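Local coordinates for protein glycerol dehydratase (Clostridium butyricum, PDB 1R9D) that acts as a B12-independent glycerol dehydratase, a lyase thought to work through a glycyl radical like its pyruvate formate-lyase-like relatives, at residues V165-G170 / S524-C529; N275-G280 / P518-S523; G176-I181 / S253-K258; K203-V208 / N528-G533; R287-M292 / L342-Q347. All blocks are in the same frame, centred on the assembly; numbering follows the deposited sequence.

Contact 1: V165-G170 / S524-C529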
# COMPACT_ATOMS: atom_id res chain seq x y z
N VAL A 165 -20.60 -6.62 11.11
CA VAL A 165 -21.10 -5.31 10.75
C VAL A 165 -22.57 -5.35 10.36
O VAL A 165 -23.07 -6.38 9.89
CB VAL A 165 -20.26 -4.77 9.55
CG1 VAL A 165 -20.38 -5.75 8.38
CG2 VAL A 165 -20.73 -3.38 9.13
N SER A 166 -23.26 -4.25 10.59
CA SER A 166 -24.65 -4.11 10.18
C SER A 166 -24.61 -2.89 9.27
O SER A 166 -24.43 -1.76 9.73
CB SER A 166 -25.57 -3.84 11.38
OG SER A 166 -26.92 -3.73 10.94
N VAL A 167 -24.75 -3.12 7.96
CA VAL A 167 -24.70 -2.03 7.00
C VAL A 167 -25.96 -1.18 7.03
O VAL A 167 -26.92 -1.49 7.75
CB VAL A 167 -24.48 -2.55 5.56
CG1 VAL A 167 -23.22 -3.39 5.50
CG2 VAL A 167 -25.69 -3.36 5.10
N ASP A 168 -25.96 -0.10 6.26
CA ASP A 168 -27.10 0.80 6.20
C ASP A 168 -28.17 0.22 5.28
O ASP A 168 -28.43 0.75 4.20
CB ASP A 168 -26.65 2.16 5.66
CG ASP A 168 -27.61 3.28 6.02
OD1 ASP A 168 -28.80 3.00 6.30
OD2 ASP A 168 -27.18 4.46 5.99
N TYR A 169 -28.79 -0.89 5.71
CA TYR A 169 -29.83 -1.53 4.91
C TYR A 169 -30.94 -0.55 4.54
O TYR A 169 -31.43 -0.54 3.42
CB TYR A 169 -30.47 -2.71 5.67
CG TYR A 169 -29.56 -3.90 5.92
CD1 TYR A 169 -28.86 -4.02 7.12
CD2 TYR A 169 -29.43 -4.92 4.97
CE1 TYR A 169 -28.05 -5.14 7.38
CE2 TYR A 169 -28.62 -6.03 5.22
CZ TYR A 169 -27.94 -6.14 6.42
OH TYR A 169 -27.16 -7.24 6.68
N GLY A 170 -31.33 0.28 5.51
CA GLY A 170 -32.38 1.25 5.29
C GLY A 170 -32.12 2.20 4.14
O GLY A 170 -33.03 2.55 3.39
N SER A 524 -19.39 0.75 0.56
CA SER A 524 -20.33 1.70 -0.02
C SER A 524 -21.58 1.88 0.82
O SER A 524 -22.29 2.87 0.68
CB SER A 524 -20.71 1.27 -1.44
OG SER A 524 -21.49 0.08 -1.43
N MET A 525 -21.85 0.92 1.70
CA MET A 525 -23.05 0.97 2.53
C MET A 525 -22.81 1.36 3.99
O MET A 525 -23.67 1.13 4.84
CB MET A 525 -23.78 -0.38 2.46
CG MET A 525 -24.22 -0.73 1.05
SD MET A 525 -25.02 -2.34 0.94
CE MET A 525 -23.62 -3.41 1.07
N VAL A 526 -21.65 1.94 4.28
CA VAL A 526 -21.32 2.37 5.64
C VAL A 526 -20.80 3.81 5.56
O VAL A 526 -19.89 4.11 4.80
CB VAL A 526 -20.26 1.46 6.29
CG1 VAL A 526 -19.96 1.95 7.72
CG2 VAL A 526 -20.77 0.03 6.32
N ASP A 527 -21.39 4.68 6.37
CA ASP A 527 -21.06 6.11 6.36
C ASP A 527 -19.65 6.65 6.38
O ASP A 527 -18.76 6.17 7.08
CB ASP A 527 -21.87 6.83 7.43
CG ASP A 527 -23.22 7.26 6.92
OD1 ASP A 527 -24.01 7.83 7.70
OD2 ASP A 527 -23.49 7.03 5.71
N ASN A 528 -19.50 7.70 5.57
CA ASN A 528 -18.27 8.42 5.37
C ASN A 528 -17.35 7.73 4.38
O ASN A 528 -16.49 8.37 3.80
CB ASN A 528 -17.57 8.67 6.70
CG ASN A 528 -18.44 9.46 7.68
OD1 ASN A 528 -19.62 9.71 7.43
ND2 ASN A 528 -17.85 9.85 8.81
N CYS A 529 -17.52 6.42 4.14
CA CYS A 529 -16.64 5.75 3.18
C CYS A 529 -16.69 6.44 1.82
O CYS A 529 -15.65 6.82 1.28
CB CYS A 529 -17.01 4.27 3.03
SG CYS A 529 -16.43 3.24 4.43
O HOH W 1 -24.42 4.63 4.62

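Contact 2: N275-G280 / P518-S523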
# COMPACT_ATOMS: atom_id res chain seq x y z
N ASN A 275 -22.20 -11.49 1.59
CA ASN A 275 -21.67 -12.82 1.86
C ASN A 275 -20.95 -13.48 0.67
O ASN A 275 -20.40 -14.57 0.80
CB ASN A 275 -22.80 -13.73 2.36
CG ASN A 275 -23.15 -13.47 3.81
OD1 ASN A 275 -22.54 -14.05 4.71
ND2 ASN A 275 -24.12 -12.60 4.06
N ILE A 276 -20.99 -12.82 -0.48
CA ILE A 276 -20.30 -13.32 -1.67
C ILE A 276 -18.96 -12.59 -1.77
O ILE A 276 -17.94 -13.18 -2.14
CB ILE A 276 -21.13 -13.08 -2.95
CG1 ILE A 276 -22.44 -13.86 -2.87
CG2 ILE A 276 -20.33 -13.50 -4.18
CD1 ILE A 276 -23.35 -13.70 -4.08
N GLU A 277 -18.95 -11.32 -1.42
CA GLU A 277 -17.72 -10.53 -1.46
C GLU A 277 -16.72 -11.04 -0.43
O GLU A 277 -15.52 -11.13 -0.71
CB GLU A 277 -18.02 -9.05 -1.21
CG GLU A 277 -16.77 -8.18 -1.14
CD GLU A 277 -17.09 -6.70 -1.00
OE1 GLU A 277 -17.80 -6.33 -0.04
OE2 GLU A 277 -16.62 -5.90 -1.85
N SER A 278 -17.21 -11.36 0.77
CA SER A 278 -16.34 -11.84 1.84
C SER A 278 -17.08 -12.82 2.73
O SER A 278 -18.31 -12.80 2.77
CB SER A 278 -15.85 -10.65 2.68
OG SER A 278 -15.11 -11.09 3.81
N ASN A 279 -16.34 -13.67 3.43
CA ASN A 279 -16.98 -14.64 4.32
C ASN A 279 -16.86 -14.29 5.80
O ASN A 279 -16.98 -15.15 6.65
CB ASN A 279 -16.43 -16.05 4.06
CG ASN A 279 -15.00 -16.24 4.51
OD1 ASN A 279 -14.26 -15.27 4.71
ND2 ASN A 279 -14.59 -17.49 4.65
N GLY A 280 -16.60 -13.02 6.10
CA GLY A 280 -16.55 -12.65 7.50
C GLY A 280 -17.97 -12.92 7.99
O GLY A 280 -18.92 -12.66 7.25
N PRO A 518 -9.29 -4.74 0.62
CA PRO A 518 -10.21 -3.65 0.97
C PRO A 518 -11.51 -4.01 0.24
O PRO A 518 -11.45 -4.51 -0.89
CB PRO A 518 -9.51 -2.41 0.42
CG PRO A 518 -8.77 -2.95 -0.77
CD PRO A 518 -8.20 -4.25 -0.24
N LEU A 519 -12.66 -3.78 0.86
CA LEU A 519 -13.94 -4.16 0.25
C LEU A 519 -14.81 -3.02 -0.29
O LEU A 519 -15.42 -2.28 0.48
CB LEU A 519 -14.75 -4.98 1.26
CG LEU A 519 -14.03 -6.20 1.86
CD1 LEU A 519 -15.01 -6.99 2.70
CD2 LEU A 519 -13.45 -7.08 0.76
N PRO A 520 -14.90 -2.90 -1.62
CA PRO A 520 -15.68 -1.87 -2.31
C PRO A 520 -17.19 -1.92 -2.05
O PRO A 520 -17.80 -0.91 -1.70
CB PRO A 520 -15.37 -2.11 -3.79
CG PRO A 520 -14.10 -2.87 -3.79
CD PRO A 520 -14.24 -3.78 -2.60
N PHE A 521 -17.79 -3.10 -2.21
CA PHE A 521 -19.23 -3.23 -2.02
C PHE A 521 -19.69 -2.95 -0.59
O PHE A 521 -20.55 -2.10 -0.36
CB PHE A 521 -19.70 -4.62 -2.46
CG PHE A 521 -21.19 -4.80 -2.42
CD1 PHE A 521 -21.79 -5.58 -1.43
CD2 PHE A 521 -22.01 -4.16 -3.35
CE1 PHE A 521 -23.18 -5.72 -1.37
CE2 PHE A 521 -23.40 -4.29 -3.30
CZ PHE A 521 -23.99 -5.07 -2.31
N LEU A 522 -19.11 -3.65 0.37
CA LEU A 522 -19.47 -3.46 1.77
C LEU A 522 -19.27 -2.01 2.21
O LEU A 522 -20.14 -1.42 2.86
CB LEU A 522 -18.63 -4.38 2.65
CG LEU A 522 -19.00 -4.37 4.14
CD1 LEU A 522 -20.34 -5.05 4.33
CD2 LEU A 522 -17.92 -5.08 4.95
N SER A 523 -18.13 -1.43 1.84
CA SER A 523 -17.81 -0.06 2.22
C SER A 523 -18.80 0.99 1.73
O SER A 523 -19.04 1.99 2.40
CB SER A 523 -16.41 0.30 1.74
OG SER A 523 -15.43 -0.52 2.34

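Contact 3: G176-I181 / S253-K258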
# COMPACT_ATOMS: atom_id res chain seq x y z
N GLY A 176 -31.82 2.23 -3.57
CA GLY A 176 -31.42 1.16 -4.47
C GLY A 176 -29.96 1.23 -4.87
O GLY A 176 -29.26 2.19 -4.54
N PHE A 177 -29.49 0.20 -5.57
CA PHE A 177 -28.11 0.17 -6.01
C PHE A 177 -27.81 1.34 -6.95
O PHE A 177 -26.66 1.78 -7.04
CB PHE A 177 -27.80 -1.17 -6.69
CG PHE A 177 -27.87 -2.35 -5.76
CD1 PHE A 177 -28.72 -3.42 -6.03
CD2 PHE A 177 -27.09 -2.39 -4.61
CE1 PHE A 177 -28.80 -4.51 -5.17
CE2 PHE A 177 -27.15 -3.48 -3.74
CZ PHE A 177 -28.01 -4.54 -4.02
N ASN A 178 -28.83 1.85 -7.64
CA ASN A 178 -28.62 2.99 -8.52
C ASN A 178 -28.31 4.23 -7.69
O ASN A 178 -27.50 5.07 -8.09
CB ASN A 178 -29.86 3.29 -9.38
CG ASN A 178 -30.13 2.23 -10.43
OD1 ASN A 178 -29.21 1.62 -10.97
ND2 ASN A 178 -31.40 2.03 -10.75
N GLY A 179 -28.96 4.33 -6.53
CA GLY A 179 -28.76 5.48 -5.66
C GLY A 179 -27.35 5.56 -5.12
O GLY A 179 -26.79 6.65 -4.97
N ILE A 180 -26.77 4.40 -4.82
CA ILE A 180 -25.41 4.33 -4.30
C ILE A 180 -24.45 4.73 -5.42
O ILE A 180 -23.52 5.52 -5.22
CB ILE A 180 -25.08 2.90 -3.82
CG1 ILE A 180 -26.06 2.49 -2.71
CG2 ILE A 180 -23.65 2.82 -3.32
CD1 ILE A 180 -26.05 3.43 -1.50
N ILE A 181 -24.67 4.17 -6.61
CA ILE A 181 -23.84 4.48 -7.76
C ILE A 181 -23.86 5.99 -8.01
O ILE A 181 -22.82 6.60 -8.24
CB ILE A 181 -24.33 3.76 -9.03
CG1 ILE A 181 -24.16 2.25 -8.87
CG2 ILE A 181 -23.56 4.25 -10.26
CD1 ILE A 181 -24.70 1.43 -10.02
N SER A 253 -33.57 -4.49 -9.03
CA SER A 253 -32.24 -4.79 -9.53
C SER A 253 -31.38 -3.53 -9.34
O SER A 253 -30.20 -3.62 -9.00
CB SER A 253 -32.29 -5.19 -11.01
OG SER A 253 -33.01 -4.24 -11.78
N GLY A 254 -32.00 -2.37 -9.53
CA GLY A 254 -31.28 -1.12 -9.37
C GLY A 254 -32.05 -0.06 -8.61
O GLY A 254 -31.46 0.83 -8.00
N GLU A 255 -33.37 -0.14 -8.65
CA GLU A 255 -34.21 0.83 -7.96
C GLU A 255 -34.45 0.44 -6.50
O GLU A 255 -34.19 -0.69 -6.10
CB GLU A 255 -35.56 0.96 -8.67
CG GLU A 255 -35.46 1.60 -10.05
CD GLU A 255 -36.75 1.46 -10.85
OE1 GLU A 255 -37.09 0.32 -11.24
OE2 GLU A 255 -37.42 2.48 -11.08
N GLY A 256 -34.93 1.40 -5.72
CA GLY A 256 -35.22 1.13 -4.32
C GLY A 256 -36.55 0.40 -4.24
O GLY A 256 -37.23 0.23 -5.25
N ALA A 257 -36.93 -0.03 -3.04
CA ALA A 257 -38.18 -0.75 -2.86
C ALA A 257 -39.36 0.19 -2.62
O ALA A 257 -39.18 1.33 -2.20
CB ALA A 257 -38.05 -1.73 -1.70
N LYS A 258 -40.56 -0.30 -2.91
CA LYS A 258 -41.77 0.48 -2.71
C LYS A 258 -42.72 -0.31 -1.81
O LYS A 258 -43.12 0.15 -0.75
CB LYS A 258 -42.44 0.75 -4.07
CG LYS A 258 -43.79 1.45 -3.99
CD LYS A 258 -43.67 2.93 -3.66
CE LYS A 258 -45.02 3.62 -3.77
NZ LYS A 258 -44.93 5.09 -3.50
O HOH W 2 -31.68 -1.75 -5.95

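Contact 4: K203-V208 / N528-G533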
# COMPACT_ATOMS: atom_id res chain seq x y z
N LYS A 203 -9.92 5.84 -7.55
CA LYS A 203 -9.96 4.41 -7.78
C LYS A 203 -10.97 3.74 -6.87
O LYS A 203 -11.67 2.81 -7.27
CB LYS A 203 -8.57 3.79 -7.58
CG LYS A 203 -7.52 4.30 -8.56
CD LYS A 203 -8.07 4.33 -10.00
CE LYS A 203 -7.08 4.99 -10.95
NZ LYS A 203 -7.67 5.26 -12.30
N PHE A 204 -11.06 4.21 -5.63
CA PHE A 204 -12.02 3.64 -4.69
C PHE A 204 -13.46 3.90 -5.14
O PHE A 204 -14.29 3.00 -5.13
CB PHE A 204 -11.85 4.23 -3.28
CG PHE A 204 -12.94 3.83 -2.33
CD1 PHE A 204 -12.97 2.54 -1.80
CD2 PHE A 204 -13.97 4.71 -2.02
CE1 PHE A 204 -14.03 2.14 -0.98
CE2 PHE A 204 -15.03 4.31 -1.20
CZ PHE A 204 -15.06 3.02 -0.68
N LEU A 205 -13.75 5.13 -5.54
CA LEU A 205 -15.11 5.46 -5.96
C LEU A 205 -15.51 4.69 -7.22
O LEU A 205 -16.65 4.25 -7.34
CB LEU A 205 -15.24 6.97 -6.18
CG LEU A 205 -15.19 7.78 -4.87
CD1 LEU A 205 -15.19 9.27 -5.18
CD2 LEU A 205 -16.38 7.41 -4.00
N ASN A 206 -14.58 4.53 -8.15
CA ASN A 206 -14.90 3.77 -9.36
C ASN A 206 -15.06 2.29 -9.05
O ASN A 206 -15.76 1.57 -9.77
CB ASN A 206 -13.83 3.99 -10.43
CG ASN A 206 -14.06 5.26 -11.22
OD1 ASN A 206 -15.11 5.44 -11.83
ND2 ASN A 206 -13.08 6.16 -11.19
N SER A 207 -14.42 1.83 -7.98
CA SER A 207 -14.53 0.43 -7.57
C SER A 207 -15.90 0.20 -6.96
O SER A 207 -16.47 -0.89 -7.08
CB SER A 207 -13.43 0.07 -6.57
OG SER A 207 -12.16 0.05 -7.19
N VAL A 208 -16.42 1.22 -6.28
CA VAL A 208 -17.75 1.12 -5.68
C VAL A 208 -18.78 1.03 -6.81
O VAL A 208 -19.74 0.26 -6.72
CB VAL A 208 -18.08 2.38 -4.84
CG1 VAL A 208 -19.56 2.42 -4.52
CG2 VAL A 208 -17.26 2.36 -3.55
N ASN A 528 -19.50 7.70 5.57
CA ASN A 528 -18.27 8.42 5.37
C ASN A 528 -17.35 7.73 4.38
O ASN A 528 -16.49 8.37 3.80
CB ASN A 528 -17.57 8.67 6.70
CG ASN A 528 -18.44 9.46 7.68
OD1 ASN A 528 -19.62 9.71 7.43
ND2 ASN A 528 -17.85 9.85 8.81
N CYS A 529 -17.52 6.42 4.14
CA CYS A 529 -16.64 5.75 3.18
C CYS A 529 -16.69 6.44 1.82
O CYS A 529 -15.65 6.82 1.28
CB CYS A 529 -17.01 4.27 3.03
SG CYS A 529 -16.43 3.24 4.43
N ILE A 530 -17.88 6.62 1.26
CA ILE A 530 -18.00 7.29 -0.04
C ILE A 530 -17.55 8.74 0.10
O ILE A 530 -16.79 9.25 -0.72
CB ILE A 530 -19.45 7.26 -0.57
CG1 ILE A 530 -19.84 5.83 -0.95
CG2 ILE A 530 -19.59 8.19 -1.78
CD1 ILE A 530 -21.28 5.69 -1.42
N GLY A 531 -18.03 9.41 1.15
CA GLY A 531 -17.67 10.80 1.38
C GLY A 531 -16.19 11.03 1.60
O GLY A 531 -15.65 12.06 1.18
N LYS A 532 -15.52 10.08 2.25
CA LYS A 532 -14.09 10.19 2.52
C LYS A 532 -13.28 9.58 1.38
O LYS A 532 -12.07 9.80 1.30
CB LYS A 532 -13.74 9.47 3.82
CG LYS A 532 -14.43 10.01 5.06
CD LYS A 532 -13.94 11.40 5.43
CE LYS A 532 -14.58 11.88 6.73
NZ LYS A 532 -14.11 13.23 7.12
N GLY A 533 -13.94 8.83 0.52
CA GLY A 533 -13.26 8.19 -0.59
C GLY A 533 -12.29 7.10 -0.14
O GLY A 533 -11.25 6.90 -0.76

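Contact 5: R287-M292 / L342-Q347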
# COMPACT_ATOMS: atom_id res chain seq x y z
N ARG A 287 -31.50 -3.78 13.57
CA ARG A 287 -32.88 -3.30 13.77
C ARG A 287 -33.84 -3.46 12.60
O ARG A 287 -34.42 -2.49 12.11
CB ARG A 287 -32.86 -1.84 14.22
CG ARG A 287 -31.93 -1.56 15.40
CD ARG A 287 -32.24 -0.23 16.06
NE ARG A 287 -33.40 -0.31 16.96
CZ ARG A 287 -33.90 0.73 17.62
NH1 ARG A 287 -33.36 1.93 17.47
NH2 ARG A 287 -34.94 0.57 18.44
N PHE A 288 -34.03 -4.71 12.19
CA PHE A 288 -34.90 -5.08 11.08
C PHE A 288 -36.30 -4.47 11.22
O PHE A 288 -36.87 -3.97 10.25
CB PHE A 288 -35.01 -6.61 11.05
CG PHE A 288 -35.75 -7.17 9.86
CD1 PHE A 288 -35.11 -7.33 8.64
CD2 PHE A 288 -37.07 -7.60 10.00
CE1 PHE A 288 -35.78 -7.92 7.56
CE2 PHE A 288 -37.74 -8.18 8.93
CZ PHE A 288 -37.09 -8.35 7.71
N ASP A 289 -36.85 -4.50 12.43
CA ASP A 289 -38.18 -3.96 12.66
C ASP A 289 -38.27 -2.46 12.42
O ASP A 289 -39.33 -1.95 12.05
CB ASP A 289 -38.66 -4.32 14.08
CG ASP A 289 -37.86 -3.63 15.18
OD1 ASP A 289 -36.67 -3.32 14.96
OD2 ASP A 289 -38.43 -3.41 16.27
N GLN A 290 -37.17 -1.75 12.60
CA GLN A 290 -37.17 -0.31 12.40
C GLN A 290 -37.11 0.12 10.94
O GLN A 290 -37.82 1.04 10.54
CB GLN A 290 -36.03 0.32 13.19
CG GLN A 290 -36.12 0.05 14.69
CD GLN A 290 -37.45 0.50 15.29
OE1 GLN A 290 -37.85 1.66 15.13
NE2 GLN A 290 -38.14 -0.41 15.97
N TYR A 291 -36.27 -0.52 10.13
CA TYR A 291 -36.20 -0.12 8.72
C TYR A 291 -37.18 -0.86 7.81
O TYR A 291 -37.42 -0.42 6.68
CB TYR A 291 -34.76 -0.23 8.18
CG TYR A 291 -34.06 -1.56 8.31
CD1 TYR A 291 -34.40 -2.65 7.49
CD2 TYR A 291 -33.02 -1.74 9.23
CE1 TYR A 291 -33.72 -3.87 7.59
CE2 TYR A 291 -32.34 -2.95 9.33
CZ TYR A 291 -32.69 -4.01 8.51
OH TYR A 291 -32.02 -5.21 8.63
N MET A 292 -37.77 -1.95 8.28
CA MET A 292 -38.72 -2.69 7.45
C MET A 292 -40.16 -2.26 7.70
O MET A 292 -41.01 -2.38 6.82
CB MET A 292 -38.61 -4.20 7.69
CG MET A 292 -37.31 -4.83 7.21
SD MET A 292 -37.01 -4.60 5.44
CE MET A 292 -38.05 -5.91 4.72
N LEU A 342 -30.32 -10.25 14.67
CA LEU A 342 -31.43 -9.40 14.26
C LEU A 342 -32.13 -9.03 15.56
O LEU A 342 -32.54 -9.91 16.31
CB LEU A 342 -32.36 -10.17 13.31
CG LEU A 342 -33.53 -9.41 12.67
CD1 LEU A 342 -33.96 -10.12 11.38
CD2 LEU A 342 -34.69 -9.31 13.66
N ILE A 343 -32.27 -7.73 15.82
CA ILE A 343 -32.88 -7.28 17.06
C ILE A 343 -34.15 -6.45 16.85
O ILE A 343 -34.29 -5.76 15.85
CB ILE A 343 -31.83 -6.46 17.87
CG1 ILE A 343 -32.28 -6.27 19.32
CG2 ILE A 343 -31.61 -5.12 17.21
CD1 ILE A 343 -31.11 -5.98 20.25
N VAL A 344 -35.09 -6.55 17.79
CA VAL A 344 -36.31 -5.78 17.70
C VAL A 344 -36.64 -5.08 19.02
O VAL A 344 -36.15 -5.48 20.08
CB VAL A 344 -37.53 -6.65 17.25
CG1 VAL A 344 -37.24 -7.25 15.88
CG2 VAL A 344 -37.83 -7.73 18.27
N GLY A 345 -37.45 -4.04 18.94
CA GLY A 345 -37.83 -3.29 20.12
C GLY A 345 -36.80 -2.24 20.48
O GLY A 345 -35.86 -2.00 19.73
N GLY A 346 -36.96 -1.63 21.65
CA GLY A 346 -36.03 -0.61 22.08
C GLY A 346 -36.59 0.79 21.90
O GLY A 346 -37.79 0.96 21.71
N GLN A 347 -35.73 1.80 21.97
CA GLN A 347 -36.18 3.18 21.82
C GLN A 347 -35.60 3.79 20.55
O GLN A 347 -34.72 3.21 19.92
CB GLN A 347 -35.77 4.00 23.05
CG GLN A 347 -34.28 3.94 23.39
CD GLN A 347 -33.97 4.50 24.77
OE1 GLN A 347 -34.11 5.70 25.03
NE2 GLN A 347 -33.55 3.62 25.68
O HOH W 3 -34.84 -2.76 17.11

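Contact 1: V165-G170 / S524-C529
The backbones of Asp-168 and Met-525 are joined by a single hydrogen bond, from Asp-168 N to Met-525 O over 3.0 Å. It is fairly straight at the hydrogen (159°), and the nitrogen lies nearly on the line of the C=O bond. The same oxygen also bears on the side chain of its donor residue, with Asp-168 CB 3.3 Å from Met-525 O.

Apolar contacts flank this bond. Val-167 and Met-525 meet through their beta carbons, CB to CB at 3.8 Å. Further along, Val-167 CG1 approaches Val-526 CG2 at 4.3 Å, and Val-165 CG2 reaches the same methyl group of Val-526 at 4.4 Å. With chi1 of -56°, Val-167 CG1 stands anti to its carbonyl carbon and faces Val-526, while CG2 rests over the centre of the Tyr-169 ring.

In the fold, this is where helix 169-190 starts beside the link between helices 520-524 and 529-532. Asp-168 is the N-cap of the long helix, its OD1 accepting from Lys-171 N, and it is also the centre of an inverse gamma turn. The link leaves Val-526 in a type II beta turn that ends at Cys-529. Met-525 packs in addition on Ile-270 and Ile-274 of helix 260-277.

Asp-168 OD2 and Asp-527 OD2 lie 4.5 Å apart, and one water donates to both, 2.8 Å from Asp-527 OD2. This shared donor probably eases the repulsion between the two carboxylates.

Contact 2: N275-G280 / P518-S523
Glu-277, the last residue of helix 260-277, points its carboxylate at the first turn of helix 520-524 and touches Leu-519, Pro-520, Phe-521 and Leu-522. CG is anti to the backbone N (chi1 176°) and the chain runs on extended, which carries the acid group across the gap between the two helices.

The two oxygens divide the work. Glu-277 OE1 accepts from Leu-522 N at 3.0 Å through its syn lone pair. Glu-277 OE2 accepts from Phe-521 N at 3.1 Å, again on the syn side and 16° out of the carboxylate plane. Two neighbouring N-H groups therefore hold the carboxylate and fix its rotation.

The surrounding side chains are turned differently against it. Phe-521 brings CB within 3.4 Å of Glu-277 OE2, and its ring, inclined at 67° to the carboxylate, has OE1 near its edge. Leu-522 crosses the glutamate at about a right angle. Pro-520 supplies CD, 3.3 Å from Glu-277 OE2; its nitrogen has no hydrogen to give. Leu-519 lies obliquely across the acid, with CB 3.6 Å from Glu-277 OE1, and its CD1 goes on to meet Ser-278 CB at 3.8 Å.

Every residue that touches is buried, so the two N-H groups and the helix N terminus would be expected to favour the ionised carboxylate. A carboxylate set against N-H groups of a first helical turn, which lack acceptors within their own helix, is a familiar arrangement at helix N termini; here it ties two helices of the pyruvate formate-lyase-like region.

Contact 3: G176-I181 / S253-K258
Asn-178 and Gly-254 join helix 169-190 to the loop between helices 236-252 and 260-277 in a partly buried, mainly backbone contact. The helix is kinked here: the amide nitrogens of Phe-177 and Asn-178 have no bond to the preceding turn, and the loop receives one directly and the other through a water. Asn-178 N donates to Gly-254 O at 2.8 Å, in the carbonyl plane and on a lone pair. Phe-177 N instead gives its hydrogen to a water at 3.0 Å, which in turn donates to Glu-255 O at 2.7 Å.

The backbones come very close here, with the CA atoms of Gly-176 and Gly-256 3.8 Å apart. Gly-176, at positive phi (68°), has no side chain to hold the loop off, and its CA-H points toward Gly-254 O in a CA-H...O contact of 3.5 Å. Asn-178 CG is anti to its carbonyl carbon (chi1 -70°), beside the backbone N that bonds Gly-254 O, and the amide lies against the Gly-254 peptide, ND2 3.1 Å from Gly-254 C.

Phe-177 turns its ring inward to Leu-266 and Ile-270 of helix 260-277 and to Phe-521. The ring edge also meets the loop: CD1 lies 3.3 Å from Ser-253 O, a buried oxygen without a hydrogen-bond partner in the model, which sits in the ring plane.

Contact 4: K203-V208 / N528-G533
Phe-204 and Leu-205 of helix 197-230 pack against the short helix 529-532 where it ends in a Schellman motif. Gly-533, at positive phi (68°), is the C-prime residue of that motif: its N-H turns back weakly to Ile-530 O, and the next N-H in the chain is directed to Cys-529 O.

Phe-204 lies against this turn. Its CG is anti to the backbone N (chi1 172°), which directs CG toward 528-533. CD2 comes within 3.5 Å of Gly-533 C, and CE2 stands 3.6 Å from Cys-529 O. Ile-530 CA is at the ring edge, near its plane, while CZ makes a looser contact with Cys-529 CB at 4.4 Å. One face is covered from within the same helix, Val-208 CG2 lying 3.6 Å above the Phe-204 ring and offset toward its rim.

Leu-205 reaches the short helix with a single methyl. CD2 lies 3.8 Å from Ile-530 O and 4.0 Å from Ile-530 CG2, and the two side chains cross at about a right angle. Both also lean on helix 169-190, Leu-205 on Gln-187 and Leu-188 and Ile-530 on Glu-183.

No hydrogen bond spans the contact. Cys-529 O and Ile-530 O, which the side chains touch, already accept N-H groups of the helix end, and the contact rests on van der Waals packing of an aromatic ring and a leucine methyl on the backbone and side chains of that end.

Contact 5: R287-M292 / L342-Q347
Asp-289 holds CG between its backbone N and carbonyl carbon (chi1 67°), which directs CG toward Val-344, while Arg-287 bends at chi3 on its way to Gln-347. Arg-287 is the N-cap of helix 288-298 and Asp-289 lies in its first turn; the axes of 288-292 and 342-344 are 76° apart. Strand 341-344 is outermost, within the chain, in a five-stranded mixed sheet, consistent with part of the ten-stranded barrel of glycyl radical enzymes.

Gly-345 N donates to Asp-289 OD2 at 2.9 Å in an almost straight bond (174°) that arrives from above the carboxylate plane. Asp-289 OD2 is also hydrogen-bonded to Ser-359 OG. Arg-287 grips Gln-347 O end-on with two nitrogens, NH1 at 3.1 Å and NH2 at 3.0 Å, and NH2 also donates to Gly-345 O at 3.0 Å. NH1 has a second partner, forming a salt bridge to Asp-427.

The apolar part lies at the start of the strand. Phe-288 CB packs on Leu-342 CG at 3.6 Å, its ring having Met-292 CG over one face. Next along the strand, Arg-287 CG is 4.0 Å from Ile-343 CG2, and Arg-287 NE gives its hydrogen to a water at 2.8 Å.

In the fold
Contacts 1, 2, 4 and 5 are buried, contact 3 only partly so. Contacts 1, 2 and 4 follow one run of chain, 518-533, as it passes helices 260-277 and 197-230 and the start of helix 169-190. Contact 3 fastens helix 169-190 further along, and its Phe-177 meets Phe-521 of contact 2. The chemistry changes with place: a buried carboxylate at a helix N terminus in contact 2, packing without hydrogen bonds across it in contact 4, a backbone bond and a water bridge in contacts 1 and 3, set among valines and a methionine in contact 1. Contact 5, linked to contact 1 through Tyr-169 and Tyr-291, alone involves a strand and has four hydrogen bonds across it, more than any other.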